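Local coordinates for histidine-containing phosphotransfer protein (Zea mays, PDB 1WN0) that probably relays phosphoryl groups from cytokinin sensor histidine kinases to response regulators in the multistep His-to-Asp phosphorelay of maize, at residues A77-L82 with F96-F101; R56-L61 with M115-V120; N11-S16 with F131-Q136; V70-V75 with Q103-K108. All coordinates share one frame; numbering follows the deposited sequence.

Contact 1: A77-L82 with F96-F101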
loop_
_atom_site.group_PDB
_atom_site.type_symbol
_atom_site.label_atom_id
_atom_site.label_comp_id
_atom_site.label_asym_id
_atom_site.label_seq_id
_atom_site.Cartn_x
_atom_site.Cartn_y
_atom_site.Cartn_z
ATOM N N ALA A 77 14.838 -3.659 3.374
ATOM C CA ALA A 77 14.835 -2.408 2.532
ATOM C C ALA A 77 13.573 -2.333 1.567
ATOM O O ALA A 77 12.954 -1.208 1.404
ATOM C CB ALA A 77 16.246 -2.257 1.756
ATOM N N TYR A 78 13.131 -3.484 0.949
ATOM C CA TYR A 78 11.915 -3.448 0.069
ATOM C C TYR A 78 10.695 -3.108 0.865
ATOM O O TYR A 78 9.909 -2.231 0.505
ATOM C CB TYR A 78 11.703 -4.701 -0.823
ATOM C CG TYR A 78 12.509 -4.740 -2.083
ATOM C CD1 TYR A 78 12.319 -3.800 -3.057
ATOM C CD2 TYR A 78 13.427 -5.748 -2.322
ATOM C CE1 TYR A 78 13.079 -3.813 -4.244
ATOM C CE2 TYR A 78 14.204 -5.755 -3.441
ATOM C CZ TYR A 78 14.044 -4.781 -4.390
ATOM O OH TYR A 78 14.787 -4.719 -5.499
ATOM N N VAL A 79 10.565 -3.695 2.050
ATOM C CA VAL A 79 9.439 -3.329 2.908
ATOM C C VAL A 79 9.463 -1.912 3.282
ATOM O O VAL A 79 8.384 -1.271 3.363
ATOM C CB VAL A 79 9.347 -4.234 4.219
ATOM C CG1 VAL A 79 8.300 -3.830 5.236
ATOM C CG2 VAL A 79 9.034 -5.650 3.846
ATOM N N HIS A 80 10.619 -1.416 3.658
ATOM C CA HIS A 80 10.757 0.003 3.981
ATOM C C HIS A 80 10.245 0.960 2.852
ATOM O O HIS A 80 9.442 1.862 3.124
ATOM C CB HIS A 80 12.257 0.364 4.418
ATOM C CG HIS A 80 12.443 1.804 4.800
ATOM N ND1 HIS A 80 11.929 2.333 5.980
ATOM C CD2 HIS A 80 13.061 2.845 4.148
ATOM C CE1 HIS A 80 12.187 3.640 6.015
ATOM N NE2 HIS A 80 12.879 3.971 4.925
ATOM N N GLN A 81 10.552 0.635 1.585
ATOM C CA GLN A 81 9.934 1.289 0.449
ATOM C C GLN A 81 8.450 1.100 0.387
ATOM O O GLN A 81 7.743 2.035 -0.029
ATOM C CB GLN A 81 10.507 0.833 -0.883
ATOM C CG GLN A 81 12.098 0.853 -1.005
ATOM C CD GLN A 81 12.607 0.199 -2.370
ATOM O OE1 GLN A 81 11.853 0.122 -3.358
ATOM N NE2 GLN A 81 13.891 -0.275 -2.396
ATOM N N LEU A 82 7.946 -0.103 0.699
ATOM C CA LEU A 82 6.505 -0.295 0.626
ATOM C C LEU A 82 5.815 0.533 1.689
ATOM O O LEU A 82 4.671 1.064 1.461
ATOM C CB LEU A 82 6.134 -1.785 0.750
ATOM C CG LEU A 82 4.700 -2.197 0.836
ATOM C CD1 LEU A 82 3.977 -1.620 -0.341
ATOM C CD2 LEU A 82 4.564 -3.601 0.802
ATOM N N PHE A 96 0.847 -0.399 8.410
ATOM C CA PHE A 96 0.988 -1.126 9.654
ATOM C C PHE A 96 1.550 -2.486 9.462
ATOM O O PHE A 96 2.424 -2.908 10.207
ATOM C CB PHE A 96 -0.327 -1.225 10.389
ATOM C CG PHE A 96 -0.205 -1.969 11.675
ATOM C CD1 PHE A 96 -0.474 -3.335 11.727
ATOM C CD2 PHE A 96 0.190 -1.295 12.806
ATOM C CE1 PHE A 96 -0.222 -4.063 12.953
ATOM C CE2 PHE A 96 0.404 -1.966 13.961
ATOM C CZ PHE A 96 0.166 -3.400 14.047
ATOM N N THR A 97 1.071 -3.229 8.463
ATOM C CA THR A 97 1.768 -4.513 8.106
ATOM C C THR A 97 3.248 -4.465 7.869
ATOM O O THR A 97 4.000 -5.350 8.307
ATOM C CB THR A 97 1.007 -5.265 6.969
ATOM O OG1 THR A 97 -0.346 -5.424 7.406
ATOM C CG2 THR A 97 1.419 -6.732 6.878
ATOM N N CYS A 98 3.661 -3.467 7.111
ATOM C CA CYS A 98 5.015 -3.286 6.714
ATOM C C CYS A 98 5.844 -3.209 7.947
ATOM O O CYS A 98 6.921 -3.802 8.027
ATOM C CB CYS A 98 5.155 -2.046 5.925
ATOM S SG CYS A 98 4.559 -2.187 4.271
ATOM N N MET A 99 5.299 -2.546 8.957
ATOM C CA MET A 99 6.015 -2.373 10.229
ATOM C C MET A 99 6.277 -3.636 11.047
ATOM O O MET A 99 7.166 -3.646 11.861
ATOM C CB MET A 99 5.309 -1.247 11.094
ATOM C CG MET A 99 5.612 0.309 10.519
ATOM S SD MET A 99 4.266 1.285 11.213
ATOM C CE MET A 99 5.193 1.592 12.951
ATOM N N GLN A 100 5.539 -4.714 10.817
ATOM C CA GLN A 100 5.769 -5.987 11.551
ATOM C C GLN A 100 6.854 -6.816 10.979
ATOM O O GLN A 100 7.156 -7.897 11.511
ATOM C CB GLN A 100 4.475 -6.814 11.581
ATOM C CG GLN A 100 3.241 -5.861 11.807
ATOM C CD GLN A 100 3.407 -4.859 12.989
ATOM O OE1 GLN A 100 3.875 -5.283 14.004
ATOM N NE2 GLN A 100 2.935 -3.538 12.873
ATOM N N PHE A 101 7.433 -6.373 9.850
ATOM C CA PHE A 101 8.545 -7.138 9.186
ATOM C C PHE A 101 9.845 -6.981 9.944
ATOM O O PHE A 101 10.817 -7.745 9.764
ATOM C CB PHE A 101 8.738 -6.628 7.741
ATOM C CG PHE A 101 7.891 -7.348 6.704
ATOM C CD1 PHE A 101 6.627 -6.940 6.447
ATOM C CD2 PHE A 101 8.372 -8.456 6.009
ATOM C CE1 PHE A 101 5.872 -7.557 5.449
ATOM C CE2 PHE A 101 7.652 -9.052 5.101
ATOM C CZ PHE A 101 6.380 -8.594 4.799
#
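Val79 and Cys98 bury the most surface in this contact, and their CA atoms lie only 5.8 Å apart, close for two helices packed side by side. Val79 divides its two methyls between different partners. With CG1 anti to the backbone N (chi1 174°), that branch runs at the backbone of the last turn of helix 92-99, where Val79 CG1 comes 3.1 Å from Cys98 O, a tight fit, and also meets Cys98 CB at 3.7 Å. The other branch, CG2, is turned to the ring of Phe101, which it covers near its centre: Val79 CG2 stands 3.6 Å from the centroid of the Phe101 ring and 13° off its normal, a CH-pi contact over the face. One turn along helix 72-88, Leu82 touches the thiol instead, with Leu82 CG 3.4 Å from Cys98 SG and the CD2 methyl also against the sulfur. Beyond the pair of segments, Phe101 rests on Cys113 and Ala116 of helix 110-138, so its ring joins a third helix to the contact. All four touching residues are buried, whereas the CB of the neighbouring His80, the predicted phosphorylation site, points away from this interface, and the residue is exposed. Apolar residues turned inward beneath a solvent-facing histidine are the arrangement characteristic of the four-helix bundle of an HPt domain.

Contact 2: R56-L61 with M115-V120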
loop_
_atom_site.group_PDB
_atom_site.type_symbol
_atom_site.label_atom_id
_atom_site.label_comp_id
_atom_site.label_asym_id
_atom_site.label_seq_id
_atom_site.Cartn_x
_atom_site.Cartn_y
_atom_site.Cartn_z
ATOM N N ARG A 56 4.979 -3.739 -7.667
ATOM C CA ARG A 56 6.303 -4.209 -8.104
ATOM C C ARG A 56 7.048 -4.657 -6.790
ATOM O O ARG A 56 7.661 -5.736 -6.691
ATOM C CB ARG A 56 6.982 -3.050 -8.844
ATOM C CG ARG A 56 8.465 -3.282 -9.186
ATOM C CD ARG A 56 9.308 -1.951 -9.586
ATOM N NE ARG A 56 8.867 -0.688 -8.922
ATOM C CZ ARG A 56 9.401 -0.162 -7.808
ATOM N NH1 ARG A 56 10.447 -0.771 -7.144
ATOM N NH2 ARG A 56 8.867 0.962 -7.320
ATOM N N ILE A 57 6.906 -3.880 -5.698
ATOM C CA ILE A 57 7.656 -4.295 -4.468
ATOM C C ILE A 57 7.219 -5.667 -3.868
ATOM O O ILE A 57 8.015 -6.483 -3.527
ATOM C CB ILE A 57 7.568 -3.210 -3.433
ATOM C CG1 ILE A 57 8.400 -1.995 -3.950
ATOM C CG2 ILE A 57 8.071 -3.777 -2.117
ATOM C CD1 ILE A 57 7.999 -0.792 -3.287
ATOM N N ILE A 58 5.948 -5.894 -3.878
ATOM C CA ILE A 58 5.322 -7.198 -3.481
ATOM C C ILE A 58 5.781 -8.385 -4.310
ATOM O O ILE A 58 6.204 -9.434 -3.707
ATOM C CB ILE A 58 3.784 -7.029 -3.417
ATOM C CG1 ILE A 58 3.441 -6.142 -2.206
ATOM C CG2 ILE A 58 3.157 -8.348 -3.325
ATOM C CD1 ILE A 58 1.927 -5.713 -2.070
ATOM N N SER A 59 5.838 -8.221 -5.654
ATOM C CA SER A 59 6.503 -9.233 -6.493
ATOM C C SER A 59 7.915 -9.432 -6.241
ATOM O O SER A 59 8.342 -10.608 -6.197
ATOM C CB SER A 59 6.335 -9.037 -8.062
ATOM O OG SER A 59 5.013 -8.524 -8.106
ATOM N N GLU A 60 8.691 -8.352 -6.121
ATOM C CA GLU A 60 10.061 -8.589 -5.703
ATOM C C GLU A 60 10.172 -9.291 -4.308
ATOM O O GLU A 60 10.987 -10.207 -4.124
ATOM C CB GLU A 60 10.828 -7.258 -5.703
ATOM C CG GLU A 60 10.771 -6.575 -7.072
ATOM C CD GLU A 60 11.288 -5.090 -7.127
ATOM O OE1 GLU A 60 11.183 -4.368 -6.068
ATOM O OE2 GLU A 60 11.775 -4.654 -8.251
ATOM N N LEU A 61 9.367 -8.863 -3.312
ATOM C CA LEU A 61 9.445 -9.547 -2.012
ATOM C C LEU A 61 9.167 -11.068 -2.117
ATOM O O LEU A 61 9.757 -11.833 -1.385
ATOM C CB LEU A 61 8.444 -8.926 -0.988
ATOM C CG LEU A 61 8.984 -7.620 -0.480
ATOM C CD1 LEU A 61 8.002 -6.796 0.226
ATOM C CD2 LEU A 61 10.116 -7.844 0.427
ATOM N N MET A 115 4.069 -15.011 5.635
ATOM C CA MET A 115 2.723 -14.773 6.112
ATOM C C MET A 115 2.520 -13.314 6.054
ATOM O O MET A 115 1.469 -12.908 5.648
ATOM C CB MET A 115 2.563 -15.281 7.548
ATOM C CG MET A 115 2.867 -16.687 7.723
ATOM S SD MET A 115 2.758 -17.461 9.430
ATOM C CE MET A 115 1.145 -17.482 9.615
ATOM N N ALA A 116 3.446 -12.461 6.552
ATOM C CA ALA A 116 3.110 -11.052 6.510
ATOM C C ALA A 116 3.027 -10.564 5.100
ATOM O O ALA A 116 2.172 -9.741 4.750
ATOM C CB ALA A 116 4.128 -10.256 7.226
ATOM N N LEU A 117 3.870 -11.109 4.202
ATOM C CA LEU A 117 3.646 -10.753 2.811
ATOM C C LEU A 117 2.284 -11.058 2.295
ATOM O O LEU A 117 1.743 -10.222 1.511
ATOM C CB LEU A 117 4.632 -11.351 1.863
ATOM C CG LEU A 117 4.671 -10.933 0.384
ATOM C CD1 LEU A 117 4.954 -9.389 0.344
ATOM C CD2 LEU A 117 5.755 -11.709 -0.369
ATOM N N ALA A 118 1.716 -12.247 2.617
ATOM C CA ALA A 118 0.340 -12.526 2.151
ATOM C C ALA A 118 -0.658 -11.586 2.783
ATOM O O ALA A 118 -1.692 -11.283 2.189
ATOM C CB ALA A 118 -0.080 -14.000 2.509
ATOM N N VAL A 119 -0.446 -11.203 4.067
ATOM C CA VAL A 119 -1.418 -10.263 4.629
ATOM C C VAL A 119 -1.339 -8.975 3.825
ATOM O O VAL A 119 -2.310 -8.350 3.534
ATOM C CB VAL A 119 -1.086 -9.876 6.087
ATOM C CG1 VAL A 119 -1.986 -8.649 6.571
ATOM C CG2 VAL A 119 -1.302 -11.039 7.009
ATOM N N VAL A 120 -0.119 -8.526 3.581
ATOM C CA VAL A 120 0.070 -7.234 2.846
ATOM C C VAL A 120 -0.455 -7.238 1.412
ATOM O O VAL A 120 -1.173 -6.254 0.930
ATOM C CB VAL A 120 1.486 -6.680 3.043
ATOM C CG1 VAL A 120 2.386 -7.013 1.918
ATOM C CG2 VAL A 120 1.400 -5.219 3.256
#
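Leu117 packs against Leu61 and Ile58 in a contact whose side chains are all aliphatic. The closest approach belongs to the leucine pair, whose side chains meet at a slant: Leu117 CD1 lies 3.8 Å from Leu61 CB, and the second methyl, CD2, rests beside the same CB and lies 4.1 Å from the backbone oxygen Ile58 O. Leu117 CG is anti to the backbone N (chi1 -171°), which carries both methyls across toward helix 42-64. The replacement of Leu117 by an alanine would probably open a gap beside Leu61 and Ile58, since both methyls that reach them would be gone.

The segments run antiparallel, at 157° between their directions, with axes 10.9 Å apart at closest approach, as befits neighbouring helices in the four-helix bundle of an HPt domain. Helix 42-64 and the long helix 110-138 are two of its members, and this contact joins them deep in the core.

Looser methyl contacts accompany the leucine pair. Ile58 CG2 is 4.2 Å from Leu117 CD1, while the tip of the same isoleucine carries Ile58 CD1 to 4.2 Å from Val120 CG1, one turn further along helix 110-138. Other helices complete the apolar surroundings: Leu61 also touches Val75 and Tyr78 of helix 72-88, and Val120 meets Val94 and Thr97 of helix 92-99. Ile58 reaches further along helix 110-138 to the side chain of Phe124.

Contact 3: N11-S16 with F131-Q136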
loop_
_atom_site.group_PDB
_atom_site.type_symbol
_atom_site.label_atom_id
_atom_site.label_comp_id
_atom_site.label_asym_id
_atom_site.label_seq_id
_atom_site.Cartn_x
_atom_site.Cartn_y
_atom_site.Cartn_z
ATOM N N ASN A 11 -18.863 9.597 -3.472
ATOM C CA ASN A 11 -18.975 9.974 -2.042
ATOM C C ASN A 11 -19.137 8.755 -1.093
ATOM O O ASN A 11 -18.577 8.739 0.012
ATOM C CB ASN A 11 -20.135 10.992 -1.783
ATOM C CG ASN A 11 -19.874 12.405 -2.395
ATOM O OD1 ASN A 11 -20.828 13.214 -2.540
ATOM N ND2 ASN A 11 -18.582 12.711 -2.740
ATOM N N ALA A 12 -19.910 7.755 -1.528
ATOM C CA ALA A 12 -20.224 6.605 -0.708
ATOM C C ALA A 12 -19.081 5.569 -0.749
ATOM O O ALA A 12 -18.844 4.905 0.247
ATOM C CB ALA A 12 -21.540 5.947 -1.203
ATOM N N LEU A 13 -18.429 5.416 -1.913
ATOM C CA LEU A 13 -17.169 4.657 -2.053
ATOM C C LEU A 13 -16.096 5.179 -1.119
ATOM O O LEU A 13 -15.486 4.456 -0.366
ATOM C CB LEU A 13 -16.655 4.780 -3.491
ATOM C CG LEU A 13 -15.275 4.087 -3.718
ATOM C CD1 LEU A 13 -15.338 2.686 -3.201
ATOM C CD2 LEU A 13 -14.772 4.108 -5.196
ATOM N N LEU A 14 -15.880 6.474 -1.177
ATOM C CA LEU A 14 -14.956 7.171 -0.279
ATOM C C LEU A 14 -15.294 7.011 1.162
ATOM O O LEU A 14 -14.412 6.664 1.902
ATOM C CB LEU A 14 -14.868 8.676 -0.582
ATOM C CG LEU A 14 -14.163 8.965 -1.886
ATOM C CD1 LEU A 14 -14.282 10.413 -2.111
ATOM C CD2 LEU A 14 -12.702 8.587 -1.911
ATOM N N SER A 15 -16.557 7.194 1.577
ATOM C CA SER A 15 -16.883 6.985 3.008
ATOM C C SER A 15 -16.641 5.567 3.467
ATOM O O SER A 15 -16.214 5.343 4.591
ATOM C CB SER A 15 -18.337 7.330 3.338
ATOM O OG SER A 15 -18.622 8.646 2.948
ATOM N N SER A 16 -16.967 4.620 2.597
ATOM C CA SER A 16 -16.717 3.212 2.857
ATOM C C SER A 16 -15.179 2.944 3.069
ATOM O O SER A 16 -14.766 2.178 3.937
ATOM C CB SER A 16 -17.248 2.382 1.652
ATOM O OG SER A 16 -16.323 1.377 1.219
ATOM N N PHE A 131 -9.323 1.959 -5.137
ATOM C CA PHE A 131 -8.690 3.148 -5.730
ATOM C C PHE A 131 -8.989 3.168 -7.229
ATOM O O PHE A 131 -9.051 4.263 -7.833
ATOM C CB PHE A 131 -7.134 3.206 -5.552
ATOM C CG PHE A 131 -6.651 3.786 -4.244
ATOM C CD1 PHE A 131 -7.354 4.764 -3.546
ATOM C CD2 PHE A 131 -5.410 3.388 -3.741
ATOM C CE1 PHE A 131 -6.846 5.270 -2.374
ATOM C CE2 PHE A 131 -4.924 3.899 -2.576
ATOM C CZ PHE A 131 -5.632 4.817 -1.908
ATOM N N GLN A 132 -9.091 1.988 -7.835
ATOM C CA GLN A 132 -9.212 1.927 -9.278
ATOM C C GLN A 132 -10.635 2.369 -9.694
ATOM O O GLN A 132 -10.795 3.203 -10.588
ATOM C CB GLN A 132 -8.956 0.565 -9.842
ATOM C CG GLN A 132 -7.508 0.193 -10.092
ATOM C CD GLN A 132 -7.354 -1.350 -10.262
ATOM O OE1 GLN A 132 -6.223 -1.846 -10.499
ATOM N NE2 GLN A 132 -8.504 -2.115 -10.171
ATOM N N THR A 133 -11.650 1.843 -9.035
ATOM C CA THR A 133 -13.001 2.408 -9.233
ATOM C C THR A 133 -13.076 3.887 -8.801
ATOM O O THR A 133 -13.747 4.730 -9.421
ATOM C CB THR A 133 -14.110 1.498 -8.595
ATOM O OG1 THR A 133 -14.261 1.763 -7.187
ATOM C CG2 THR A 133 -13.737 -0.020 -8.683
ATOM N N MET A 134 -12.397 4.250 -7.742
ATOM C CA MET A 134 -12.325 5.667 -7.411
ATOM C C MET A 134 -12.002 6.493 -8.637
ATOM O O MET A 134 -12.767 7.463 -8.955
ATOM C CB MET A 134 -11.247 5.960 -6.402
ATOM C CG MET A 134 -11.431 7.322 -5.808
ATOM S SD MET A 134 -10.155 7.739 -4.638
ATOM C CE MET A 134 -8.755 7.712 -5.659
ATOM N N LEU A 135 -10.899 6.139 -9.317
ATOM C CA LEU A 135 -10.373 6.946 -10.382
ATOM C C LEU A 135 -11.245 6.849 -11.587
ATOM O O LEU A 135 -11.320 7.775 -12.343
ATOM C CB LEU A 135 -8.937 6.569 -10.776
ATOM C CG LEU A 135 -7.908 6.838 -9.677
ATOM C CD1 LEU A 135 -6.582 6.145 -10.050
ATOM C CD2 LEU A 135 -7.747 8.350 -9.402
ATOM N N GLN A 136 -11.888 5.731 -11.769
ATOM C CA GLN A 136 -12.679 5.509 -12.945
ATOM C C GLN A 136 -13.938 6.372 -12.793
ATOM O O GLN A 136 -14.246 7.173 -13.699
ATOM C CB GLN A 136 -13.017 4.016 -13.144
ATOM C CG GLN A 136 -12.243 3.315 -14.310
ATOM C CD GLN A 136 -12.074 1.782 -14.085
ATOM O OE1 GLN A 136 -13.035 1.105 -13.665
ATOM N NE2 GLN A 136 -10.866 1.253 -14.348
#
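Leu13 extends its CD2 methyl over the backbone and side chain of helix 110-138 where Thr133 passes into Met134. Its CG lies anti to the backbone N (chi1 176°), and this directs the branch across the interface: Leu13 CD2 approaches Thr133 OG1 to 3.1 Å, a tight methyl-to-hydroxyl contact, and Met134 N to 3.5 Å. The same methyl is 4.2 Å from Met134 CB. The threonine hydroxyl also makes a weak hydrogen bond to Lys130 O, one turn back in its own helix.

The segments are antiparallel, at 156°, with axes 10.4 Å apart at closest approach. They pack the N-terminal helix 10-19 against the C-terminal part of the long helix 110-138, at the end of the elongated all-helical fold away from the predicted phosphorylation site, His80.

Leu14 makes the second apolar contact. Its side chain meets that of Met134 at about a right angle, with Leu14 CD2 3.8 Å from Met134 SD. The methionine's CG stands anti to its own backbone N (chi1 -165°), and the chain that starts there brings the sulfur to the leucine methyl. Both Leu14 and Met134 also touch Phe27 and Gln31, through which helix 25-34 closes over the pair.

Contact 4: V70-V75 with Q103-K108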
loop_
_atom_site.group_PDB
_atom_site.type_symbol
_atom_site.label_atom_id
_atom_site.label_comp_id
_atom_site.label_asym_id
_atom_site.label_seq_id
_atom_site.Cartn_x
_atom_site.Cartn_y
_atom_site.Cartn_z
ATOM N N VAL A 70 17.695 -16.588 1.957
ATOM C CA VAL A 70 16.985 -15.331 1.894
ATOM C C VAL A 70 17.830 -14.189 2.294
ATOM O O VAL A 70 18.429 -14.220 3.352
ATOM C CB VAL A 70 15.784 -15.296 2.824
ATOM C CG1 VAL A 70 15.160 -13.958 2.797
ATOM C CG2 VAL A 70 14.833 -16.409 2.395
ATOM N N ASP A 71 17.907 -13.183 1.425
ATOM C CA ASP A 71 18.586 -11.911 1.802
ATOM C C ASP A 71 17.648 -11.003 2.667
ATOM O O ASP A 71 16.894 -10.182 2.106
ATOM C CB ASP A 71 18.863 -11.258 0.482
ATOM C CG ASP A 71 19.867 -10.072 0.550
ATOM O OD1 ASP A 71 20.126 -9.522 1.618
ATOM O OD2 ASP A 71 20.371 -9.654 -0.530
ATOM N N PHE A 72 17.756 -11.108 3.993
ATOM C CA PHE A 72 16.797 -10.463 4.864
ATOM C C PHE A 72 16.934 -8.942 4.960
ATOM O O PHE A 72 15.911 -8.257 5.174
ATOM C CB PHE A 72 16.720 -11.106 6.293
ATOM C CG PHE A 72 16.075 -12.494 6.338
ATOM C CD1 PHE A 72 14.718 -12.620 6.457
ATOM C CD2 PHE A 72 16.854 -13.681 6.359
ATOM C CE1 PHE A 72 14.114 -13.830 6.512
ATOM C CE2 PHE A 72 16.246 -14.893 6.452
ATOM C CZ PHE A 72 14.826 -14.939 6.459
ATOM N N ASP A 73 18.105 -8.421 4.738
ATOM C CA ASP A 73 18.401 -6.993 4.659
ATOM C C ASP A 73 17.708 -6.336 3.437
ATOM O O ASP A 73 17.138 -5.244 3.552
ATOM C CB ASP A 73 19.944 -6.743 4.416
ATOM C CG ASP A 73 20.831 -7.200 5.589
ATOM O OD1 ASP A 73 20.322 -7.338 6.720
ATOM O OD2 ASP A 73 22.038 -7.405 5.465
ATOM N N LYS A 74 17.799 -7.007 2.289
ATOM C CA LYS A 74 17.016 -6.625 1.131
ATOM C C LYS A 74 15.519 -6.712 1.296
ATOM O O LYS A 74 14.835 -5.788 0.804
ATOM C CB LYS A 74 17.417 -7.432 -0.091
ATOM C CG LYS A 74 16.938 -6.826 -1.387
ATOM C CD LYS A 74 17.466 -7.542 -2.667
ATOM C CE LYS A 74 19.000 -7.273 -2.896
ATOM N NZ LYS A 74 19.387 -7.632 -4.325
ATOM N N VAL A 75 14.991 -7.785 1.946
ATOM C CA VAL A 75 13.491 -7.792 2.160
ATOM C C VAL A 75 13.143 -6.553 2.952
ATOM O O VAL A 75 12.177 -5.836 2.698
ATOM C CB VAL A 75 13.125 -9.062 3.001
ATOM C CG1 VAL A 75 11.732 -9.071 3.619
ATOM C CG2 VAL A 75 13.463 -10.298 2.176
ATOM N N GLN A 103 10.688 -7.153 13.191
ATOM C CA GLN A 103 11.118 -8.184 14.068
ATOM C C GLN A 103 11.357 -9.452 13.177
ATOM O O GLN A 103 12.204 -10.193 13.440
ATOM C CB GLN A 103 10.148 -8.329 15.276
ATOM C CG GLN A 103 10.551 -9.467 16.272
ATOM C CD GLN A 103 11.871 -9.168 16.952
ATOM O OE1 GLN A 103 12.276 -7.988 16.955
ATOM N NE2 GLN A 103 12.602 -10.232 17.445
ATOM N N LEU A 104 10.545 -9.646 12.125
ATOM C CA LEU A 104 10.626 -10.829 11.340
ATOM C C LEU A 104 11.961 -10.982 10.629
ATOM O O LEU A 104 12.520 -12.074 10.564
ATOM C CB LEU A 104 9.507 -10.862 10.327
ATOM C CG LEU A 104 8.064 -10.908 10.999
ATOM C CD1 LEU A 104 7.149 -10.748 9.860
ATOM C CD2 LEU A 104 7.698 -12.127 11.677
ATOM N N CYS A 105 12.423 -9.878 10.077
ATOM C CA CYS A 105 13.708 -9.823 9.444
ATOM C C CYS A 105 14.815 -9.891 10.458
ATOM O O CYS A 105 15.816 -10.602 10.227
ATOM C CB CYS A 105 13.859 -8.535 8.717
ATOM S SG CYS A 105 12.955 -8.554 7.183
ATOM N N GLN A 106 14.653 -9.223 11.613
ATOM C CA GLN A 106 15.638 -9.425 12.713
ATOM C C GLN A 106 15.846 -10.887 12.986
ATOM O O GLN A 106 17.012 -11.427 13.120
ATOM C CB GLN A 106 15.156 -8.703 14.044
ATOM C CG GLN A 106 16.005 -9.011 15.326
ATOM C CD GLN A 106 17.470 -8.481 15.161
ATOM O OE1 GLN A 106 17.660 -7.410 14.500
ATOM N NE2 GLN A 106 18.474 -9.247 15.677
ATOM N N ASP A 107 14.698 -11.593 13.068
ATOM C CA ASP A 107 14.832 -13.002 13.360
ATOM C C ASP A 107 15.133 -13.827 12.170
ATOM O O ASP A 107 15.272 -15.019 12.368
ATOM C CB ASP A 107 13.554 -13.558 13.993
ATOM C CG ASP A 107 13.441 -13.248 15.487
ATOM O OD1 ASP A 107 12.348 -13.503 15.973
ATOM O OD2 ASP A 107 14.392 -12.879 16.217
ATOM N N LYS A 108 15.134 -13.288 10.932
ATOM C CA LYS A 108 15.365 -14.185 9.824
ATOM C C LYS A 108 14.388 -15.337 9.772
ATOM O O LYS A 108 14.770 -16.480 9.480
ATOM C CB LYS A 108 16.788 -14.749 9.858
ATOM C CG LYS A 108 17.821 -13.673 9.756
ATOM C CD LYS A 108 19.290 -14.290 10.071
ATOM C CE LYS A 108 20.396 -13.165 9.878
ATOM N NZ LYS A 108 19.960 -11.895 9.018
#
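Phe72 lays one face of its ring against Lys108, and the two side chains pass each other at a slant. The touching group is mainly the lysine's backbone end rather than its ammonium: Lys108 CA stands 3.4 Å from the centroid of the Phe72 ring and 10° off its normal, a CH-pi contact over the face. Lys108 CB and CG continue it along one side of the ring, with Lys108 CB 3.5 Å from Phe72 CE2. Val70 CG1 covers the opposite face near its centre, 3.6 Å above the ring plane, and the phenyl is thus sandwiched between aliphatic groups. Positive phi at Lys108, in a Schellman motif that closes the C-terminal end of its helix, brings its CA to the ring. At the other helix end, Asp71 is the N-cap of helix 72-88, its side chain taking a weak bond from Lys74 N.

Deeper in, the thiol of Cys105 lies beside the start of helix 72-88, with Cys105 SG 3.8 Å from Val75 CG1. A serine in place of Phe72 would probably leave the CA and CB of Lys108 and the methyl of Val70 without the ring that separates them. Chemically, the contact relies on apolar cover at two helix ends, while Lys108 NZ, 5.1 Å from Asp73 OD1, is likely to add only a modest electrostatic attraction.

In the fold
From the N terminus, helix 10-19 enters contact 3 at once, and its partner comes only near the C terminus, so this contact closes the widest loop and encloses the other three. Contact 2 begins on helix 42-64 and ends on helix 110-138; inside its span lies contact 4, between helices 72-88 and 101-106, and inside that again contact 1. The four loops are therefore concentric and none cross. Contacts 1, 2 and 4 adjoin one another, Phe101 touching both Ala116 and Val75, and tie the HPt bundle together. Contact 3 stands apart, its centre about 24 Å from that of contact 2, linked to it through the long helix 110-138.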